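Local coordinates for protein Pre-mRNA splicing factor PRP8 (Cyanidioschyzon merolae, PDB 6NQI) that probably binds the U-type snRNAs and the pre-mRNA intron as a spliceosome component, and is represented here by its RNase H-like (RH) domain, at residues Gln9-Asp15 / Ile28-Ser34; Pro79-Ala85 / Ile105-Ala111; Gly142-Trp146 / Ala155-Phe159. One frame throughout, in Å; residues are numbered along the deposited sequence.

In the fold
All three contacts lie within the domain IV core of PRP8, the RNase H-like domain. Contact 1 is the most central. It is buried and joins strands 11-21 and 24-32, antiparallel, with a salt bridge and an indole hydrogen bond added on one face. Contact 2 lies in the same sheet; its strand 81-84 pairs with strand 11-21 on the side away from 24-32. Its pairing is parallel and only partly buried, and its bonds are all between backbones. Contact 3 is buried but is not a strand pair. It packs a turn on helix 152-168 through rings and one arginine, and touches contact 1 at W31 and T33. Contacts 2 and 3 do not meet.

Contact 1: Gln9-Asp15 / Ile28-Ser34; sequences QRLWIVD and IWIWETS
E32 runs out extended, with CG anti to the backbone N (chi1 -172°), while W12 has CG opposite its carbonyl carbon (chi1 -81°). The two side chains therefore lie alongside each other and point the same way. W12 NE1 gives a nearly straight bond (176°) to E32 OE2 at 2.7 Å, in the indole plane and on the anti side of the carboxylate. The other oxygen, E32 OE1, takes a salt bridge from R10 NH1 at 2.8 Å. It also has a hydrogen bond with T35 and a second salt bridge, from R37. I30 CG2 sits over one face of the W12 indole, 3.8 Å from W12 CG. With an alanine here, E32 OE2 would probably lose its indole N-H and I30 CG2 the ring face it rests on. On the opposite face of the sheet, I13 CG1 meets W31 CE3 at 3.7 Å and T33 CG2 at 3.6 Å. The backbones form an antiparallel hairpin, with paired bonds between I13 and W31 and between D15 and W29. The chemistry implies a buried carboxylate gripped through both oxygens. The R10 and R37 charges would probably keep E32 ionised.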
loop_
_atom_site.group_PDB
_atom_site.type_symbol
_atom_site.label_atom_id
_atom_site.label_comp_id
_atom_site.label_asym_id
_atom_site.label_seq_id
_atom_site.Cartn_x
_atom_site.Cartn_y
_atom_site.Cartn_z
ATOM N N GLN A 9 6.204 -3.483 -14.924
ATOM C CA GLN A 9 6.107 -4.840 -14.423
ATOM C C GLN A 9 5.207 -4.900 -13.195
ATOM O O GLN A 9 4.703 -3.891 -12.709
ATOM C CB GLN A 9 7.500 -5.370 -14.104
ATOM C CG GLN A 9 8.334 -4.377 -13.323
ATOM C CD GLN A 9 9.800 -4.460 -13.692
ATOM O OE1 GLN A 9 10.206 -5.347 -14.445
ATOM N NE2 GLN A 9 10.602 -3.533 -13.172
ATOM N N ARG A 10 5.017 -6.117 -12.700
ATOM C CA ARG A 10 4.301 -6.370 -11.454
ATOM C C ARG A 10 5.288 -6.132 -10.310
ATOM O O ARG A 10 6.131 -6.982 -10.024
ATOM C CB ARG A 10 3.738 -7.795 -11.434
ATOM C CG ARG A 10 2.726 -8.112 -10.287
ATOM C CD ARG A 10 2.290 -9.597 -10.246
ATOM N NE ARG A 10 1.282 -9.930 -11.246
ATOM C CZ ARG A 10 -0.036 -10.002 -11.024
ATOM N NH1 ARG A 10 -0.522 -9.780 -9.804
ATOM N NH2 ARG A 10 -0.875 -10.295 -12.035
ATOM N N LEU A 11 5.232 -4.939 -9.704
ATOM C CA LEU A 11 6.001 -4.538 -8.526
ATOM C C LEU A 11 5.124 -4.512 -7.260
ATOM O O LEU A 11 3.896 -4.391 -7.329
ATOM C CB LEU A 11 6.621 -3.148 -8.720
ATOM C CG LEU A 11 7.774 -2.882 -9.675
ATOM C CD1 LEU A 11 8.313 -1.447 -9.561
ATOM C CD2 LEU A 11 8.863 -3.868 -9.312
ATOM N N TRP A 12 5.762 -4.638 -6.088
ATOM C CA TRP A 12 5.086 -4.479 -4.794
ATOM C C TRP A 12 5.722 -3.316 -4.051
ATOM O O TRP A 12 6.881 -3.405 -3.635
ATOM C CB TRP A 12 5.157 -5.746 -3.936
ATOM C CG TRP A 12 4.144 -6.788 -4.308
ATOM C CD1 TRP A 12 3.284 -6.736 -5.348
ATOM C CD2 TRP A 12 3.891 -8.033 -3.643
ATOM N NE1 TRP A 12 2.495 -7.857 -5.379
ATOM C CE2 TRP A 12 2.854 -8.677 -4.350
ATOM C CE3 TRP A 12 4.422 -8.655 -2.498
ATOM C CZ2 TRP A 12 2.342 -9.910 -3.976
ATOM C CZ3 TRP A 12 3.907 -9.899 -2.112
ATOM C CH2 TRP A 12 2.883 -10.512 -2.857
ATOM N N ILE A 13 4.966 -2.238 -3.870
ATOM C CA ILE A 13 5.399 -1.118 -3.047
ATOM C C ILE A 13 4.916 -1.367 -1.608
ATOM O O ILE A 13 3.705 -1.463 -1.349
ATOM C CB ILE A 13 4.853 0.212 -3.587
ATOM C CG1 ILE A 13 4.946 0.323 -5.119
ATOM C CG2 ILE A 13 5.658 1.341 -2.995
ATOM C CD1 ILE A 13 6.353 0.444 -5.725
ATOM N N VAL A 14 5.851 -1.499 -0.672
ATOM C CA VAL A 14 5.513 -1.814 0.705
ATOM C C VAL A 14 5.821 -0.612 1.585
ATOM O O VAL A 14 6.941 -0.078 1.552
ATOM C CB VAL A 14 6.253 -3.064 1.191
ATOM C CG1 VAL A 14 5.589 -3.563 2.515
ATOM C CG2 VAL A 14 6.305 -4.124 0.068
ATOM N N ASP A 15 4.814 -0.161 2.333
ATOM C CA ASP A 15 4.913 1.021 3.189
ATOM C C ASP A 15 4.377 0.642 4.564
ATOM O O ASP A 15 3.186 0.339 4.713
ATOM C CB ASP A 15 4.136 2.196 2.576
ATOM C CG ASP A 15 4.432 3.535 3.246
ATOM O OD1 ASP A 15 4.935 3.567 4.385
ATOM O OD2 ASP A 15 4.174 4.588 2.617
ATOM N N ILE A 28 -0.154 -1.684 7.517
ATOM C CA ILE A 28 0.917 -1.866 6.539
ATOM C C ILE A 28 0.289 -1.983 5.149
ATOM O O ILE A 28 -0.638 -2.778 4.942
ATOM C CB ILE A 28 1.773 -3.106 6.853
ATOM C CG1 ILE A 28 2.495 -2.925 8.183
ATOM C CG2 ILE A 28 2.765 -3.402 5.653
ATOM C CD1 ILE A 28 3.292 -4.122 8.605
ATOM N N TRP A 29 0.765 -1.166 4.208
ATOM C CA TRP A 29 0.220 -1.143 2.853
ATOM C C TRP A 29 1.124 -1.864 1.864
ATOM O O TRP A 29 2.345 -1.695 1.901
ATOM C CB TRP A 29 0.049 0.293 2.373
ATOM C CG TRP A 29 -0.483 1.206 3.395
ATOM C CD1 TRP A 29 0.228 1.906 4.320
ATOM C CD2 TRP A 29 -1.847 1.579 3.565
ATOM N NE1 TRP A 29 -0.617 2.674 5.078
ATOM C CE2 TRP A 29 -1.897 2.492 4.627
ATOM C CE3 TRP A 29 -3.035 1.231 2.913
ATOM C CZ2 TRP A 29 -3.087 3.053 5.064
ATOM C CZ3 TRP A 29 -4.217 1.786 3.351
ATOM C CH2 TRP A 29 -4.234 2.689 4.412
ATOM N N ILE A 30 0.514 -2.597 0.930
ATOM C CA ILE A 30 1.223 -3.131 -0.242
ATOM C C ILE A 30 0.435 -2.779 -1.502
ATOM O O ILE A 30 -0.652 -3.326 -1.732
ATOM C CB ILE A 30 1.433 -4.649 -0.169
ATOM C CG1 ILE A 30 2.264 -5.029 1.055
ATOM C CG2 ILE A 30 2.075 -5.159 -1.502
ATOM C CD1 ILE A 30 2.454 -6.497 1.162
ATOM N N TRP A 31 1.008 -1.919 -2.343
ATOM C CA TRP A 31 0.427 -1.530 -3.626
ATOM C C TRP A 31 1.064 -2.381 -4.718
ATOM O O TRP A 31 2.292 -2.409 -4.854
ATOM C CB TRP A 31 0.640 -0.034 -3.881
ATOM C CG TRP A 31 0.313 0.441 -5.278
ATOM C CD1 TRP A 31 -0.646 -0.051 -6.114
ATOM C CD2 TRP A 31 0.952 1.515 -5.994
ATOM N NE1 TRP A 31 -0.635 0.638 -7.317
ATOM C CE2 TRP A 31 0.334 1.605 -7.261
ATOM C CE3 TRP A 31 1.983 2.409 -5.685
ATOM C CZ2 TRP A 31 0.712 2.550 -8.211
ATOM C CZ3 TRP A 31 2.356 3.351 -6.639
ATOM C CH2 TRP A 31 1.721 3.411 -7.879
ATOM N N GLU A 32 0.240 -3.111 -5.455
ATOM C CA GLU A 32 0.685 -3.863 -6.618
ATOM C C GLU A 32 0.515 -2.979 -7.854
ATOM O O GLU A 32 -0.609 -2.794 -8.340
ATOM C CB GLU A 32 -0.128 -5.142 -6.735
ATOM C CG GLU A 32 0.380 -6.061 -7.792
ATOM C CD GLU A 32 -0.192 -7.443 -7.666
ATOM O OE1 GLU A 32 -1.340 -7.668 -8.111
ATOM O OE2 GLU A 32 0.494 -8.296 -7.075
ATOM N N THR A 33 1.637 -2.479 -8.385
ATOM C CA THR A 33 1.601 -1.400 -9.379
ATOM C C THR A 33 0.913 -1.821 -10.672
ATOM O O THR A 33 0.117 -1.059 -11.229
ATOM C CB THR A 33 3.009 -0.894 -9.690
ATOM O OG1 THR A 33 3.809 -1.978 -10.197
ATOM C CG2 THR A 33 3.670 -0.277 -8.453
ATOM N N SER A 34 1.246 -3.004 -11.200
ATOM C CA SER A 34 0.736 -3.390 -12.513
ATOM C C SER A 34 -0.781 -3.533 -12.517
ATOM O O SER A 34 -1.436 -3.245 -13.529
ATOM C CB SER A 34 1.371 -4.701 -12.963
ATOM O OG SER A 34 0.881 -5.789 -12.207
#

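Contact 2: Pro79-Ala85 / Ile105-Ala111; sequences PRGIVLA and IPVRAGA
I82 N donates to P106 O at 3.0 Å, and I82 O accepts from R108 N at 2.9 Å. The N-H and C=O of I82 are thus both used by segment 105-111. L84 N continues the ladder with a bond of 2.8 Å to R108 O, the straightest of the set (171°). L84 O is held less firmly. A weak bond from A111 N reaches it at 3.3 Å, after the chain has turned through G110. G110 has a positive phi (88°), where a CB would collide with the carbonyl O of A109. The pairing is parallel, as expected for the beta-alpha-beta unit made by strand 81-84, helix 90-97 and strand 107-108.

On its other edge segment 79-85 bonds strand 11-21 through the backbone. G81 and V83 bond W12, and V83 and A85 bond V14; R80 bonds R10 just before that strand. Side chains pack on both faces of the sheet. On one, I82 CD1 meets I105 CG2 at 3.7 Å, and L84 CD1 meets V107 CG1 at 4.0 Å. L93 of helix 90-97 packs on I82, L84 and V107. On the other face, V83 CG1 has A111 CB beside it at 3.6 Å. R108 runs alongside V83, with CG anti to its backbone N (chi1 -176°). A bend at chi3 then brings a face of the guanidinium over V83 CG1, near the rim of the flat group.

Across the contact the polar bonds are all main chain to main chain. They therefore depend on strand register rather than on side-chain charge. The side chains add apolar cover, with V83 CG1 against a face of the R108 guanidinium, whose charge is not paired across this contact.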
loop_
_atom_site.group_PDB
_atom_site.type_symbol
_atom_site.label_atom_id
_atom_site.label_comp_id
_atom_site.label_asym_id
_atom_site.label_seq_id
_atom_site.Cartn_x
_atom_site.Cartn_y
_atom_site.Cartn_z
ATOM N N PRO A 79 5.491 -10.866 -7.585
ATOM C CA PRO A 79 6.026 -9.604 -8.094
ATOM C C PRO A 79 7.409 -9.787 -8.708
ATOM O O PRO A 79 8.197 -10.635 -8.289
ATOM C CB PRO A 79 6.068 -8.711 -6.848
ATOM C CG PRO A 79 6.219 -9.648 -5.739
ATOM C CD PRO A 79 5.407 -10.857 -6.116
ATOM N N ARG A 80 7.682 -8.999 -9.740
ATOM C CA ARG A 80 9.008 -8.977 -10.342
ATOM C C ARG A 80 9.984 -8.104 -9.567
ATOM O O ARG A 80 11.182 -8.138 -9.854
ATOM C CB ARG A 80 8.909 -8.549 -11.814
ATOM C CG ARG A 80 8.327 -9.664 -12.676
ATOM C CD ARG A 80 7.871 -9.166 -14.021
ATOM N NE ARG A 80 8.584 -9.818 -15.134
ATOM C CZ ARG A 80 8.462 -9.458 -16.412
ATOM N NH1 ARG A 80 7.665 -8.444 -16.752
ATOM N NH2 ARG A 80 9.137 -10.110 -17.363
ATOM N N GLY A 81 9.497 -7.327 -8.608
ATOM C CA GLY A 81 10.333 -6.541 -7.715
ATOM C C GLY A 81 9.555 -6.149 -6.477
ATOM O O GLY A 81 8.319 -6.162 -6.467
ATOM N N ILE A 82 10.289 -5.864 -5.401
ATOM C CA ILE A 82 9.716 -5.432 -4.127
ATOM C C ILE A 82 10.394 -4.130 -3.744
ATOM O O ILE A 82 11.625 -4.081 -3.680
ATOM C CB ILE A 82 9.910 -6.485 -3.025
ATOM C CG1 ILE A 82 9.103 -7.740 -3.364
ATOM C CG2 ILE A 82 9.543 -5.892 -1.672
ATOM C CD1 ILE A 82 9.578 -9.004 -2.678
ATOM N N VAL A 83 9.614 -3.082 -3.505
ATOM C CA VAL A 83 10.167 -1.772 -3.163
ATOM C C VAL A 83 9.683 -1.412 -1.765
ATOM O O VAL A 83 8.471 -1.283 -1.542
ATOM C CB VAL A 83 9.760 -0.687 -4.181
ATOM C CG1 VAL A 83 10.529 0.615 -3.930
ATOM C CG2 VAL A 83 9.904 -1.168 -5.617
ATOM N N LEU A 84 10.616 -1.230 -0.835
ATOM C CA LEU A 84 10.312 -0.906 0.551
ATOM C C LEU A 84 10.417 0.590 0.777
ATOM O O LEU A 84 11.354 1.241 0.302
ATOM C CB LEU A 84 11.257 -1.619 1.518
ATOM C CG LEU A 84 11.341 -3.131 1.385
ATOM C CD1 LEU A 84 12.405 -3.702 2.304
ATOM C CD2 LEU A 84 9.975 -3.725 1.689
ATOM N N ALA A 85 9.432 1.131 1.490
ATOM C CA ALA A 85 9.468 2.552 1.797
ATOM C C ALA A 85 10.539 2.862 2.832
ATOM O O ALA A 85 11.143 3.936 2.788
ATOM C CB ALA A 85 8.095 3.027 2.269
ATOM N N ILE A 105 14.334 -12.458 -5.882
ATOM C CA ILE A 105 13.383 -11.413 -6.218
ATOM C C ILE A 105 14.003 -10.097 -5.749
ATOM O O ILE A 105 14.138 -9.903 -4.524
ATOM C CB ILE A 105 12.016 -11.610 -5.555
ATOM C CG1 ILE A 105 11.300 -12.844 -6.075
ATOM C CG2 ILE A 105 11.142 -10.376 -5.764
ATOM C CD1 ILE A 105 9.925 -13.006 -5.453
ATOM N N PRO A 106 14.373 -9.198 -6.646
ATOM C CA PRO A 106 15.091 -7.993 -6.226
ATOM C C PRO A 106 14.282 -7.208 -5.210
ATOM O O PRO A 106 13.068 -7.059 -5.333
ATOM C CB PRO A 106 15.273 -7.219 -7.535
ATOM C CG PRO A 106 15.160 -8.251 -8.589
ATOM C CD PRO A 106 14.168 -9.236 -8.103
ATOM N N VAL A 107 14.963 -6.791 -4.153
ATOM C CA VAL A 107 14.388 -5.998 -3.084
ATOM C C VAL A 107 15.133 -4.675 -3.073
ATOM O O VAL A 107 16.360 -4.657 -2.928
ATOM C CB VAL A 107 14.513 -6.748 -1.749
ATOM C CG1 VAL A 107 14.114 -5.864 -0.586
ATOM C CG2 VAL A 107 13.661 -7.992 -1.806
ATOM N N ARG A 108 14.391 -3.579 -3.128
ATOM C CA ARG A 108 14.943 -2.251 -3.339
ATOM C C ARG A 108 14.296 -1.291 -2.355
ATOM O O ARG A 108 13.204 -1.541 -1.850
ATOM C CB ARG A 108 14.692 -1.811 -4.806
ATOM C CG ARG A 108 15.285 -0.479 -5.253
ATOM C CD ARG A 108 14.980 -0.087 -6.770
ATOM N NE ARG A 108 13.589 0.219 -7.174
ATOM C CZ ARG A 108 13.009 1.431 -7.154
ATOM N NH1 ARG A 108 13.683 2.513 -6.767
ATOM N NH2 ARG A 108 11.745 1.575 -7.552
ATOM N N ALA A 109 15.002 -0.210 -2.058
ATOM C CA ALA A 109 14.508 0.858 -1.214
ATOM C C ALA A 109 13.983 1.979 -2.104
ATOM O O ALA A 109 13.772 1.804 -3.309
ATOM C CB ALA A 109 15.606 1.358 -0.274
ATOM N N GLY A 110 13.745 3.137 -1.501
ATOM C CA GLY A 110 13.383 4.321 -2.245
ATOM C C GLY A 110 11.914 4.517 -2.519
ATOM O O GLY A 110 11.574 5.374 -3.347
ATOM N N ALA A 111 11.026 3.761 -1.861
ATOM C CA ALA A 111 9.604 4.067 -2.016
ATOM C C ALA A 111 9.179 5.235 -1.142
ATOM O O ALA A 111 8.062 5.740 -1.314
ATOM C CB ALA A 111 8.742 2.844 -1.685
#

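Contact 3: Gly142-Trp146 / Ala155-Phe159; sequences GYADW and ASARF
R158 lies across one face of the W146 indole, meeting it with CB, CG, CD and NH1. R158 CB touches W146 CZ3 at 3.5 Å. CG is anti to the backbone N (chi1 -172°), which leads the chain over the indole. R158 CG lies 3.6 Å from W146 CH2. R158 CD stands over the six-membered ring of W146, 3.4 Å from its centroid, as a CH-pi contact. The bend at chi3 (-66°) then carries the guanidinium above the five-membered ring. R158 CZ lies 4.5 Å from the centroid of that W146 ring, a cation-pi contact, with the two planes tilted 58° apart. R158 NH1 comes within 3.6 Å of W146 CD1. NE bridges to E208 and NH2 to E201, both of helix 201-210.

On the opposite face of W146 lies Y143 O, the acceptor that closes a type II' turn with W146 N. A155 CB sits over one face of the Y143 ring, a CH-pi contact, and the tyrosine edge points at the face of F159.

The turn follows edge strand 137-141 and packs on helix 152-168. F159 of that helix meets W31 of strand 24-32, and Y143 OH bonds T33 O just beyond that strand. W204 of helix 201-210 meets W146 edge-to-face.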
loop_
_atom_site.group_PDB
_atom_site.type_symbol
_atom_site.label_atom_id
_atom_site.label_comp_id
_atom_site.label_asym_id
_atom_site.label_seq_id
_atom_site.Cartn_x
_atom_site.Cartn_y
_atom_site.Cartn_z
ATOM N N GLY A 142 -7.109 -0.840 -6.117
ATOM C CA GLY A 142 -6.706 0.553 -6.147
ATOM C C GLY A 142 -6.883 1.267 -7.472
ATOM O O GLY A 142 -6.779 2.497 -7.499
ATOM N N TYR A 143 -7.187 0.547 -8.552
ATOM C CA TYR A 143 -7.431 1.162 -9.851
ATOM C C TYR A 143 -8.902 1.114 -10.239
ATOM O O TYR A 143 -9.237 1.384 -11.398
ATOM C CB TYR A 143 -6.582 0.512 -10.955
ATOM C CG TYR A 143 -5.088 0.715 -10.810
ATOM C CD1 TYR A 143 -4.590 1.636 -9.908
ATOM C CD2 TYR A 143 -4.177 -0.002 -11.600
ATOM C CE1 TYR A 143 -3.239 1.827 -9.769
ATOM C CE2 TYR A 143 -2.801 0.196 -11.474
ATOM C CZ TYR A 143 -2.349 1.112 -10.557
ATOM O OH TYR A 143 -1.012 1.330 -10.385
ATOM N N ALA A 144 -9.781 0.746 -9.304
ATOM C CA ALA A 144 -11.213 0.784 -9.557
ATOM C C ALA A 144 -11.520 0.042 -10.843
ATOM O O ALA A 144 -11.216 -1.147 -10.975
ATOM C CB ALA A 144 -11.710 2.230 -9.653
ATOM N N ASP A 145 -12.050 0.785 -11.815
ATOM C CA ASP A 145 -12.304 0.319 -13.171
ATOM C C ASP A 145 -11.537 1.151 -14.184
ATOM O O ASP A 145 -11.979 1.295 -15.323
ATOM C CB ASP A 145 -13.795 0.388 -13.487
ATOM C CG ASP A 145 -14.328 1.821 -13.447
ATOM O OD1 ASP A 145 -15.197 2.171 -14.284
ATOM O OD2 ASP A 145 -13.859 2.599 -12.581
ATOM N N TRP A 146 -10.416 1.747 -13.779
ATOM C CA TRP A 146 -9.705 2.627 -14.701
ATOM C C TRP A 146 -9.165 1.861 -15.908
ATOM O O TRP A 146 -9.249 2.344 -17.045
ATOM C CB TRP A 146 -8.578 3.366 -13.976
ATOM C CG TRP A 146 -9.040 4.157 -12.794
ATOM C CD1 TRP A 146 -10.328 4.509 -12.482
ATOM C CD2 TRP A 146 -8.209 4.743 -11.790
ATOM N NE1 TRP A 146 -10.347 5.253 -11.327
ATOM C CE2 TRP A 146 -9.062 5.410 -10.877
ATOM C CE3 TRP A 146 -6.824 4.759 -11.564
ATOM C CZ2 TRP A 146 -8.578 6.087 -9.758
ATOM C CZ3 TRP A 146 -6.341 5.428 -10.448
ATOM C CH2 TRP A 146 -7.221 6.086 -9.557
ATOM N N ALA A 155 -3.527 4.935 -15.223
ATOM C CA ALA A 155 -4.113 4.526 -13.949
ATOM C C ALA A 155 -3.086 4.599 -12.830
ATOM O O ALA A 155 -3.371 5.102 -11.731
ATOM C CB ALA A 155 -4.656 3.103 -14.066
ATOM N N SER A 156 -1.877 4.124 -13.108
ATOM C CA SER A 156 -0.791 4.204 -12.142
ATOM C C SER A 156 -0.527 5.650 -11.744
ATOM O O SER A 156 -0.451 5.981 -10.553
ATOM C CB SER A 156 0.460 3.571 -12.767
ATOM O OG SER A 156 1.633 3.843 -12.030
ATOM N N ALA A 157 -0.381 6.528 -12.744
ATOM C CA ALA A 157 -0.096 7.934 -12.485
ATOM C C ALA A 157 -1.234 8.601 -11.718
ATOM O O ALA A 157 -0.998 9.467 -10.870
ATOM C CB ALA A 157 0.177 8.654 -13.806
ATOM N N ARG A 158 -2.476 8.223 -12.020
ATOM C CA ARG A 158 -3.629 8.789 -11.334
ATOM C C ARG A 158 -3.603 8.423 -9.863
ATOM O O ARG A 158 -3.808 9.272 -8.985
ATOM C CB ARG A 158 -4.909 8.271 -11.975
ATOM C CG ARG A 158 -6.140 8.945 -11.467
ATOM C CD ARG A 158 -7.356 8.420 -12.196
ATOM N NE ARG A 158 -7.367 8.757 -13.612
ATOM C CZ ARG A 158 -8.303 8.343 -14.455
ATOM N NH1 ARG A 158 -9.292 7.578 -14.021
ATOM N NH2 ARG A 158 -8.248 8.692 -15.732
ATOM N N PHE A 159 -3.369 7.142 -9.586
ATOM C CA PHE A 159 -3.219 6.677 -8.215
ATOM C C PHE A 159 -2.119 7.459 -7.508
ATOM O O PHE A 159 -2.303 7.913 -6.376
ATOM C CB PHE A 159 -2.925 5.179 -8.251
ATOM C CG PHE A 159 -2.878 4.514 -6.926
ATOM C CD1 PHE A 159 -4.035 3.985 -6.371
ATOM C CD2 PHE A 159 -1.682 4.355 -6.254
ATOM C CE1 PHE A 159 -4.004 3.341 -5.163
ATOM C CE2 PHE A 159 -1.648 3.706 -5.032
ATOM C CZ PHE A 159 -2.811 3.202 -4.494
#